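Local coordinates for protein oxidized polyvinyl alcohol hydrolase (Pseudomonas sp. VM15C, PDB 3WWC) that hydrolyses beta-diketones such as 4,6-nonanedione and cleaves oxidized polyvinyl alcohol in the second step of that polymer's degradation, at residues 272-275 with 276-279; 224-227 with 228-231; 151-154 with 155-158; 181-184 with 185-189; 310-313 with 314-317. The protein carries 1 engineered substitution. All coordinates share one frame; numbering follows the deposited sequence.

All five contacts are local, joining successive turns of a helix or the two sides of a turn within one alpha/beta-hydrolase fold. Contacts 3 and 4 are buried on helices 148-160 and 178-189, which meet where Phe153 packs on Met182; they are largely apolar between their own turns, though contact 4 sends polar ends to main-chain partners beyond. Contact 1 is also buried but polar, since it starts helix 275-288 beside the butanoic acid pocket. Contact 2 lies at the surface, where a turn ends helix 216-225 and main-chain carbonyls need donors. Contact 5, at the start of helix 310-322, is divided: aromatic toward strand 247-253, charged and watered where it holds a citrate probably from the crystallisation liquor.

Contact 1 of 5, residues 272-275 with 276-279; sequences CADY and RPST. With BUA (butanoic acid), chain C; BUA (butanoic acid), chain D.
Asp274 is the N-cap of helix 275-288, where the second strand of a small two-stranded antiparallel sheet runs directly into a helix. Its CG is anti to the backbone N (chi1 178°), which swings the carboxylate forward until OD1 takes the N-H of Arg276 at 3.0 Å. The bond is straight, 165° at the hydrogen, but the donor lies above the carboxylate plane. Aspartate suits the place because its short arm can reach a first-turn amide. The side chain of Arg276 runs alongside in the same direction, with the guanidinium plane nearly perpendicular to the carboxylate; a water joins Asp274 OD2 (2.6 Å) to Arg276 NE (2.8 Å). OD2 also has a salt bridge to Arg220, while Arg276 pairs with Glu256. Pro277 crosses the Asp274 side chain at about a right angle, its CD 3.6 Å from Asp274 CG; a proline fits this first turn, where its missing N-H costs no helix bond. With an alanine in place of Asp274, the Arg276 N-H would probably lose its cap and Arg220 its carboxylate mate.

Tyr275 points the other way, its ring stacked with that of His303 and its OH directed at O2 of a bound butanoic acid in a bond so short that its length is doubtful. Ser278 OG, bonded to Gly202 O, sits obliquely beside the ring, 3.6 Å from Tyr275 CD2. Thr279 then grips Tyr275 O twice, through its N-H at 3.0 Å and through OG1, which donates in the carbonyl plane at 2.8 Å.

Contact 2 of 5, residues 224-227 with 228-231; sequences AAAP and TKIH
The carbonyl oxygen of Ala226 is the hub here, accepting from both Lys229 and His231 of the segment that follows. The ring of His231 brings NE2 to Ala226 O at 2.9 Å, almost in the ring plane and with an N-H...O angle of 166°, so the proton on this nitrogen is well used. Lys229 N reaches the same oxygen from the opposite face of the carbonyl plane, at a longer 3.3 Å and 59° out of that plane. Two donors thus share one acceptor without crowding each other.

Lys229 CG lies between its backbone N and carbonyl carbon (chi1 70°), which presses it against Ala226 CB at a tight 3.5 Å. The small methyl of Ala226 suits a place where the lysine already comes this near. The bend at chi2 carries Lys229 CD over the centre of the imidazole, 3.6 Å above its plane, and the one at chi3 turns CE and NZ onward to a salt bridge with Asp209.

Other carbonyls find donors nearby: Asn284 ND2 of helix 275-288 serves both Pro227 O and Lys229 O, and Trp204 NE1 serves His231 O. Proline, with its phi already fixed near that of a helix, fits the second position of this tight bend. The whole is a type I beta turn from Ala226 to Lys229, immediately after the end of helix 216-225 and reinforced by a histidine side chain.

Contact 3 of 5, residues 151-154 with 155-158; sequences SFFV and AMVQ
Met156 packs against Phe152 and Phe153 on the preceding turn of helix 148-160, and this is the dense, buried side of the contact. Its chain is extended as far as SD, which stands 4.6 Å from the centroid of the Phe152 ring, 34° off the ring normal, in an oblique Met-aromatic contact. Met156 CB adds a touch on the same ring, 3.9 Å from Phe152 CE1. A turn at chi3 (75°) then folds the methyl back, so that CE comes within 4.3 Å of Phe153 CB. Flexible and unbranched at CB, methionine can serve two rings at once. The three side chains face strands of the central sheet, with Pro100, Phe50 and Val66 among their neighbours.

Elsewhere the helix is more polar and nearer solvent: Ala155 and Gln158 are partly exposed. Val154 stays buried, its CG1 3.8 Å from CD of Gln158, which runs beside it. Ser151 is buried too, its OG satisfied by His43 and Lys44.

Regular bonds such as Met156 N to Phe152 O (2.8 Å) satisfy the backbone. Between Met156 and the two phenylalanines the side-chain contact is apolar and probably owes its cohesion to dispersion, with the polarisable sulfur contributing beside the Phe152 ring.

Contact 4 of 5, residues 181-184 with 185-189; sequences TMTN and RALLF
Met182 lies across the start of the next helical turn, its CE 4.1 Å from Arg185 CB and 4.4 Å from Ala186 CB. Two bends put the methyl there, at chi2 (68°) and chi3 (-121°); the small alanine suits a buried position between Met182 and Leu173. On another side of helix 178-189, Thr183 and Leu187 run in the same direction, with CG2 of the threonine 3.9 Å from CD1 of the leucine. Thr183 can offer a methyl here because its OG1 is turned back to Gly179 O, which satisfies the buried hydroxyl.

Arg185 stretches away nearly straight, and its guanidinium is covered on one face by Phe189 CE2, 3.4 Å above the plane. Main-chain oxygens hold the polar ends, Glu146 O and Trp142 O taking Arg185 NE and NH2, and Glu203 O taking Asn184 ND2.

This helix follows Ala177, an engineered residue at what is, by similarity, a charge-relay position, and forms the crossover between strands 170-176 and 196-200 in a beta-alpha-beta unit. Thr183, Ala186 and Leu187 rest on Leu173 of the first strand, Met182 meets helix 148-160, and Asn184, Leu187 and Leu188 pack on Phe286 of helix 275-288.

Contact 5 of 5, residues 310-313 with 314-317; sequences TQEF and NRWA. With CIT (citric acid), chain B.
Arg315 sets its CG anti to the carbonyl carbon (chi1 -71°) and bends at chi3 (-70°), which folds the guanidinium back over Gln311 O and Glu312 of the previous turn. Gln311 O lies 3.6 Å above the guanidinium plane. The edge is left to meet a citrate, probably from the crystallisation liquor, with NH1 donating to its O1 and NH2 to its O2, both at 2.9 Å; arginine suits the place because its two NH groups match the two oxygens of a carboxylate. Backbone amides of the first turn complete the grip: Gln311 N binds citrate O5 at 2.9 Å, and Glu312 N binds O6. A leucine in place of Arg315 would probably leave that citrate carboxylate without its two-pronged, charged partner.

The amides of Gln311 and Asn314, turned nearly perpendicular, share a water that lies 2.7 Å from Gln311 OE1 and 2.9 Å from Asn314 ND2. Asn314 OD1 is held by Trp305, and Gln311 NE2 by Gly85 O. Farther inward, the small methyl of Ala317 can lie over one face of Phe313 in a CH-pi contact, CB 4.2 Å from the ring centroid, and Phe313 CE1 meets the edge of Trp316.

Helix 310-322 presses these apolar groups against strand 247-253: Phe313 touches Val252, while Trp316 and Ala317 touch Met250.

Contact 1 of 5, residues 272-275 with 276-279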
# COMPACT_ATOMS: atom_id res chain seq x y z
N CYS A 272 1.71 -19.14 -3.47
CA CYS A 272 0.90 -18.39 -4.45
C CYS A 272 1.43 -16.99 -4.71
O CYS A 272 0.89 -16.27 -5.56
CB CYS A 272 -0.56 -18.26 -3.99
SG CYS A 272 -0.80 -17.53 -2.35
N ALA A 273 2.46 -16.58 -3.96
CA ALA A 273 3.02 -15.26 -4.21
C ALA A 273 4.48 -15.20 -3.79
O ALA A 273 4.85 -15.75 -2.75
CB ALA A 273 2.24 -14.21 -3.47
N ASP A 274 5.28 -14.53 -4.61
CA ASP A 274 6.70 -14.34 -4.34
C ASP A 274 6.87 -12.83 -4.50
O ASP A 274 6.63 -12.28 -5.56
CB ASP A 274 7.52 -15.08 -5.40
CG ASP A 274 9.02 -14.89 -5.21
OD1 ASP A 274 9.42 -13.93 -4.50
OD2 ASP A 274 9.81 -15.70 -5.77
N TYR A 275 7.31 -12.16 -3.43
CA TYR A 275 7.37 -10.69 -3.52
C TYR A 275 8.67 -10.11 -4.06
O TYR A 275 8.82 -8.90 -4.20
CB TYR A 275 6.95 -10.09 -2.15
CG TYR A 275 5.54 -10.55 -1.81
CD1 TYR A 275 5.34 -11.75 -1.12
CD2 TYR A 275 4.43 -9.81 -2.23
CE1 TYR A 275 4.05 -12.21 -0.84
CE2 TYR A 275 3.15 -10.28 -1.98
CZ TYR A 275 2.98 -11.46 -1.29
OH TYR A 275 1.72 -11.93 -1.04
N ARG A 276 9.59 -10.97 -4.45
CA ARG A 276 10.80 -10.46 -5.09
C ARG A 276 10.40 -9.84 -6.47
O ARG A 276 10.73 -8.69 -6.76
CB ARG A 276 11.81 -11.64 -5.24
CG ARG A 276 13.09 -11.21 -6.01
CD ARG A 276 13.87 -12.46 -6.54
NE ARG A 276 14.13 -13.38 -5.45
CZ ARG A 276 15.24 -13.37 -4.71
NH1 ARG A 276 16.21 -12.50 -4.97
NH2 ARG A 276 15.33 -14.16 -3.67
N PRO A 277 9.70 -10.60 -7.35
CA PRO A 277 9.36 -9.94 -8.62
C PRO A 277 8.42 -8.74 -8.51
O PRO A 277 8.51 -7.82 -9.32
CB PRO A 277 8.74 -11.07 -9.46
CG PRO A 277 8.25 -12.05 -8.47
CD PRO A 277 9.33 -12.02 -7.37
N SER A 278 7.51 -8.76 -7.54
CA SER A 278 6.57 -7.66 -7.42
C SER A 278 7.19 -6.41 -6.84
O SER A 278 6.83 -5.31 -7.28
CB SER A 278 5.34 -8.09 -6.65
OG SER A 278 5.69 -8.50 -5.36
N THR A 279 8.10 -6.53 -5.86
CA THR A 279 8.76 -5.33 -5.37
C THR A 279 9.71 -4.82 -6.48
O THR A 279 9.87 -3.64 -6.70
CB THR A 279 9.50 -5.59 -4.05
OG1 THR A 279 10.48 -6.65 -4.23
CG2 THR A 279 8.50 -5.91 -2.94
C1 BUA C . -2.01 -12.74 -2.68
C2 BUA C . -1.11 -12.33 -1.51
C3 BUA C . -1.92 -11.44 -0.55
C4 BUA C . -1.09 -11.09 0.69
O1 BUA C . -1.73 -10.91 1.75
O2 BUA C . 0.14 -10.93 0.52
C1 BUA D . -1.66 -12.62 -3.46
C2 BUA D . -2.62 -13.24 -4.49
C3 BUA D . -2.58 -14.76 -4.37
C4 BUA D . -3.59 -15.37 -5.35
O1 BUA D . -4.00 -14.64 -6.27
O2 BUA D . -3.93 -16.56 -5.14
O HOH W 1 12.35 -15.47 -6.19

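Contact 2 of 5, residues 224-227 with 228-231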
# COMPACT_ATOMS: atom_id res chain seq x y z
N ALA A 224 12.00 -12.45 -13.87
CA ALA A 224 13.37 -13.01 -13.82
C ALA A 224 14.03 -12.89 -15.19
O ALA A 224 15.23 -12.71 -15.27
CB ALA A 224 13.32 -14.45 -13.39
N ALA A 225 13.26 -12.99 -16.27
CA ALA A 225 13.84 -12.87 -17.61
C ALA A 225 14.11 -11.44 -18.05
O ALA A 225 14.91 -11.18 -18.94
CB ALA A 225 12.93 -13.54 -18.59
N ALA A 226 13.46 -10.46 -17.42
CA ALA A 226 13.65 -9.05 -17.77
C ALA A 226 13.51 -8.26 -16.48
O ALA A 226 12.56 -7.49 -16.28
CB ALA A 226 12.59 -8.63 -18.75
N PRO A 227 14.49 -8.38 -15.59
CA PRO A 227 14.40 -7.69 -14.31
C PRO A 227 14.45 -6.21 -14.26
O PRO A 227 14.05 -5.62 -13.21
CB PRO A 227 15.50 -8.33 -13.47
CG PRO A 227 16.49 -8.81 -14.49
CD PRO A 227 15.71 -9.20 -15.71
N THR A 228 14.90 -5.57 -15.33
CA THR A 228 15.01 -4.13 -15.30
C THR A 228 13.93 -3.50 -16.14
O THR A 228 13.90 -2.29 -16.27
CB THR A 228 16.37 -3.61 -15.86
OG1 THR A 228 16.46 -3.92 -17.26
CG2 THR A 228 17.54 -4.22 -15.09
N LYS A 229 13.02 -4.28 -16.68
CA LYS A 229 12.06 -3.58 -17.49
C LYS A 229 10.78 -3.22 -16.73
O LYS A 229 10.51 -3.75 -15.66
CB LYS A 229 11.73 -4.41 -18.69
CG LYS A 229 10.98 -5.55 -18.36
CD LYS A 229 9.67 -5.35 -19.09
CE LYS A 229 9.42 -6.44 -20.10
NZ LYS A 229 8.03 -6.14 -20.60
N ILE A 230 10.01 -2.32 -17.32
CA ILE A 230 8.73 -1.97 -16.74
C ILE A 230 7.73 -3.03 -17.17
O ILE A 230 7.50 -3.27 -18.35
CB ILE A 230 8.31 -0.57 -17.18
CG1 ILE A 230 9.22 0.46 -16.50
CG2 ILE A 230 6.86 -0.28 -16.72
CD1 ILE A 230 9.10 1.87 -17.14
N HIS A 231 7.15 -3.70 -16.19
CA HIS A 231 6.15 -4.75 -16.41
C HIS A 231 4.76 -4.25 -16.06
O HIS A 231 4.55 -3.55 -15.06
CB HIS A 231 6.39 -5.95 -15.49
CG HIS A 231 7.64 -6.70 -15.81
ND1 HIS A 231 7.65 -7.78 -16.67
CD2 HIS A 231 8.92 -6.48 -15.44
CE1 HIS A 231 8.90 -8.18 -16.82
NE2 HIS A 231 9.69 -7.42 -16.08

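Contact 3 of 5, residues 151-154 with 155-158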
# COMPACT_ATOMS: atom_id res chain seq x y z
N SER A 151 -11.17 4.78 -4.04
CA SER A 151 -12.01 5.99 -3.90
C SER A 151 -12.47 6.23 -2.46
O SER A 151 -12.56 7.37 -2.02
CB SER A 151 -13.21 5.93 -4.85
OG SER A 151 -14.00 4.77 -4.63
N PHE A 152 -12.71 5.16 -1.70
CA PHE A 152 -13.13 5.33 -0.33
C PHE A 152 -12.03 6.01 0.44
O PHE A 152 -12.29 6.90 1.23
CB PHE A 152 -13.39 3.93 0.28
CG PHE A 152 -13.34 3.88 1.78
CD1 PHE A 152 -14.01 4.81 2.58
CD2 PHE A 152 -12.63 2.85 2.40
CE1 PHE A 152 -13.95 4.71 3.98
CE2 PHE A 152 -12.59 2.75 3.81
CZ PHE A 152 -13.26 3.69 4.60
N PHE A 153 -10.78 5.64 0.22
CA PHE A 153 -9.70 6.23 1.04
C PHE A 153 -9.60 7.73 0.82
O PHE A 153 -9.30 8.45 1.75
CB PHE A 153 -8.33 5.60 0.72
CG PHE A 153 -8.27 4.11 0.89
CD1 PHE A 153 -9.12 3.40 1.75
CD2 PHE A 153 -7.34 3.41 0.13
CE1 PHE A 153 -9.03 2.00 1.83
CE2 PHE A 153 -7.23 2.03 0.21
CZ PHE A 153 -8.08 1.31 1.06
N VAL A 154 -9.83 8.18 -0.41
CA VAL A 154 -9.76 9.62 -0.70
C VAL A 154 -10.91 10.30 0.04
O VAL A 154 -10.70 11.30 0.70
CB VAL A 154 -9.87 9.84 -2.23
CG1 VAL A 154 -10.00 11.36 -2.55
CG2 VAL A 154 -8.61 9.30 -2.88
N ALA A 155 -12.10 9.74 -0.07
CA ALA A 155 -13.25 10.32 0.62
C ALA A 155 -13.08 10.33 2.13
O ALA A 155 -13.47 11.29 2.82
CB ALA A 155 -14.51 9.57 0.26
N MET A 156 -12.47 9.27 2.66
CA MET A 156 -12.20 9.13 4.08
C MET A 156 -11.27 10.24 4.57
O MET A 156 -11.56 10.94 5.55
CB MET A 156 -11.58 7.75 4.27
CG MET A 156 -11.06 7.49 5.66
SD MET A 156 -10.18 5.91 5.77
CE MET A 156 -8.59 6.29 4.93
N VAL A 157 -10.17 10.44 3.86
CA VAL A 157 -9.20 11.46 4.27
C VAL A 157 -9.84 12.86 4.08
O VAL A 157 -9.67 13.72 4.96
CB VAL A 157 -7.91 11.33 3.44
CG1 VAL A 157 -6.99 12.53 3.72
CG2 VAL A 157 -7.17 10.05 3.87
N GLN A 158 -10.58 13.08 2.99
CA GLN A 158 -11.21 14.41 2.79
C GLN A 158 -12.21 14.70 3.91
O GLN A 158 -12.32 15.84 4.37
CB GLN A 158 -11.88 14.47 1.42
CG GLN A 158 -10.86 14.60 0.31
CD GLN A 158 -11.47 14.52 -1.06
OE1 GLN A 158 -10.90 15.05 -2.02
NE2 GLN A 158 -12.57 13.84 -1.17

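Contact 4 of 5, residues 181-184 with 185-189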
# COMPACT_ATOMS: atom_id res chain seq x y z
N THR A 181 -0.28 -4.31 -1.71
CA THR A 181 -0.81 -4.35 -3.07
C THR A 181 -1.79 -3.19 -3.22
O THR A 181 -1.79 -2.50 -4.24
CB THR A 181 -1.52 -5.68 -3.30
OG1 THR A 181 -0.64 -6.75 -2.86
CG2 THR A 181 -1.89 -5.83 -4.77
N MET A 182 -2.62 -3.00 -2.21
CA MET A 182 -3.57 -1.90 -2.28
C MET A 182 -2.88 -0.55 -2.33
O MET A 182 -3.37 0.37 -3.02
CB MET A 182 -4.52 -2.00 -1.07
CG MET A 182 -5.66 -0.96 -1.06
SD MET A 182 -6.84 -1.28 -2.41
CE MET A 182 -6.75 0.28 -3.30
N THR A 183 -1.73 -0.43 -1.64
CA THR A 183 -0.95 0.83 -1.68
C THR A 183 -0.51 1.06 -3.13
O THR A 183 -0.62 2.16 -3.67
CB THR A 183 0.27 0.73 -0.78
OG1 THR A 183 -0.19 0.55 0.57
CG2 THR A 183 1.09 2.03 -0.85
N ASN A 184 0.05 0.04 -3.78
CA ASN A 184 0.46 0.19 -5.16
C ASN A 184 -0.73 0.63 -6.04
O ASN A 184 -0.59 1.55 -6.86
CB ASN A 184 0.98 -1.16 -5.74
CG ASN A 184 2.40 -1.47 -5.32
OD1 ASN A 184 3.21 -0.56 -5.10
ND2 ASN A 184 2.74 -2.78 -5.24
N ARG A 185 -1.89 -0.03 -5.88
CA ARG A 185 -3.03 0.34 -6.72
C ARG A 185 -3.46 1.79 -6.51
O ARG A 185 -3.70 2.55 -7.46
CB ARG A 185 -4.23 -0.55 -6.46
CG ARG A 185 -5.41 -0.21 -7.41
CD ARG A 185 -6.52 -1.30 -7.32
NE ARG A 185 -7.53 -1.07 -8.36
CZ ARG A 185 -7.52 -1.65 -9.55
NH1 ARG A 185 -6.54 -2.51 -9.89
NH2 ARG A 185 -8.56 -1.42 -10.38
N ALA A 186 -3.49 2.20 -5.24
CA ALA A 186 -3.91 3.57 -4.92
C ALA A 186 -2.94 4.59 -5.48
O ALA A 186 -3.37 5.69 -5.93
CB ALA A 186 -4.01 3.72 -3.40
N LEU A 187 -1.65 4.31 -5.42
CA LEU A 187 -0.66 5.26 -5.96
C LEU A 187 -0.77 5.37 -7.47
O LEU A 187 -0.55 6.44 -8.03
CB LEU A 187 0.76 4.81 -5.58
CG LEU A 187 1.05 4.87 -4.10
CD1 LEU A 187 2.37 4.14 -3.86
CD2 LEU A 187 1.11 6.35 -3.61
N LEU A 188 -1.17 4.28 -8.14
CA LEU A 188 -1.24 4.31 -9.60
C LEU A 188 -2.48 5.00 -10.08
O LEU A 188 -2.46 5.62 -11.16
CB LEU A 188 -1.20 2.86 -10.16
CG LEU A 188 0.16 2.19 -9.94
CD1 LEU A 188 0.02 0.68 -10.18
CD2 LEU A 188 1.21 2.84 -10.90
N PHE A 189 -3.56 4.92 -9.30
CA PHE A 189 -4.83 5.55 -9.70
C PHE A 189 -5.08 6.89 -9.07
O PHE A 189 -5.91 7.66 -9.61
CB PHE A 189 -6.04 4.66 -9.36
CG PHE A 189 -6.31 3.54 -10.36
CD1 PHE A 189 -7.11 3.75 -11.47
CD2 PHE A 189 -5.83 2.28 -10.10
CE1 PHE A 189 -7.43 2.68 -12.31
CE2 PHE A 189 -6.15 1.19 -10.95
CZ PHE A 189 -6.96 1.41 -12.06

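Contact 5 of 5, residues 310-313 with 314-317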
# COMPACT_ATOMS: atom_id res chain seq x y z
N THR A 310 11.17 -2.48 14.71
CA THR A 310 9.91 -2.10 14.08
C THR A 310 9.53 -0.65 14.21
O THR A 310 9.23 -0.00 13.21
CB THR A 310 8.78 -2.95 14.62
OG1 THR A 310 9.07 -4.32 14.34
CG2 THR A 310 7.42 -2.57 13.93
N GLN A 311 9.49 -0.12 15.42
CA GLN A 311 9.10 1.28 15.56
C GLN A 311 10.16 2.22 15.03
O GLN A 311 9.81 3.28 14.48
CB GLN A 311 8.75 1.61 17.03
CG GLN A 311 7.49 0.93 17.52
CD GLN A 311 6.28 1.36 16.67
OE1 GLN A 311 6.12 2.53 16.32
NE2 GLN A 311 5.48 0.39 16.28
N GLU A 312 11.43 1.90 15.19
CA GLU A 312 12.46 2.74 14.57
C GLU A 312 12.22 2.77 13.05
O GLU A 312 12.36 3.82 12.42
CB GLU A 312 13.88 2.19 14.78
CG GLU A 312 14.38 2.30 16.21
CD GLU A 312 15.78 1.69 16.29
OE1 GLU A 312 16.62 1.96 15.40
OE2 GLU A 312 16.00 0.92 17.24
N PHE A 313 11.87 1.63 12.46
CA PHE A 313 11.62 1.60 11.03
C PHE A 313 10.41 2.45 10.65
O PHE A 313 10.46 3.25 9.72
CB PHE A 313 11.39 0.16 10.52
CG PHE A 313 11.02 0.14 9.08
CD1 PHE A 313 12.01 0.27 8.11
CD2 PHE A 313 9.67 0.08 8.70
CE1 PHE A 313 11.68 0.34 6.75
CE2 PHE A 313 9.33 0.16 7.33
CZ PHE A 313 10.34 0.29 6.39
N ASN A 314 9.31 2.33 11.39
CA ASN A 314 8.11 3.10 11.09
C ASN A 314 8.41 4.58 11.16
O ASN A 314 7.97 5.35 10.29
CB ASN A 314 6.95 2.80 12.06
CG ASN A 314 6.37 1.40 11.91
OD1 ASN A 314 6.77 0.64 11.04
ND2 ASN A 314 5.39 1.08 12.78
N ARG A 315 9.17 5.01 12.18
CA ARG A 315 9.46 6.45 12.32
C ARG A 315 10.35 6.89 11.18
O ARG A 315 10.12 7.95 10.55
CB ARG A 315 10.22 6.72 13.62
CG ARG A 315 9.38 6.57 14.86
CD ARG A 315 10.19 7.03 16.14
NE ARG A 315 11.28 6.14 16.52
CZ ARG A 315 11.17 5.12 17.37
NH1 ARG A 315 9.99 4.81 17.94
NH2 ARG A 315 12.27 4.50 17.72
N TRP A 316 11.38 6.11 10.87
CA TRP A 316 12.32 6.45 9.78
C TRP A 316 11.59 6.50 8.44
O TRP A 316 11.76 7.45 7.64
CB TRP A 316 13.46 5.43 9.70
CG TRP A 316 14.37 5.66 8.53
CD1 TRP A 316 15.35 6.63 8.43
CD2 TRP A 316 14.29 5.04 7.25
NE1 TRP A 316 15.89 6.62 7.16
CE2 TRP A 316 15.25 5.67 6.41
CE3 TRP A 316 13.51 4.01 6.72
CZ2 TRP A 316 15.43 5.30 5.09
CZ3 TRP A 316 13.70 3.65 5.40
CH2 TRP A 316 14.65 4.30 4.60
N ALA A 317 10.75 5.49 8.19
CA ALA A 317 10.06 5.47 6.88
C ALA A 317 9.09 6.62 6.73
O ALA A 317 9.12 7.31 5.70
CB ALA A 317 9.31 4.09 6.70
C1 CIT B . 11.09 1.91 19.84
O1 CIT B . 10.12 2.70 19.92
O2 CIT B . 12.24 2.21 19.43
C2 CIT B . 10.86 0.47 20.28
C3 CIT B . 11.85 -0.52 19.64
O7 CIT B . 13.17 -0.02 19.80
C4 CIT B . 11.67 -1.87 20.35
C5 CIT B . 12.56 -3.01 19.85
O3 CIT B . 13.26 -2.84 18.83
O4 CIT B . 12.46 -4.09 20.47
C6 CIT B . 11.54 -0.70 18.15
O5 CIT B . 10.47 -1.28 17.86
O6 CIT B . 12.41 -0.28 17.35
O HOH W 2 4.10 2.96 14.65
O HOH W 3 7.31 4.64 17.31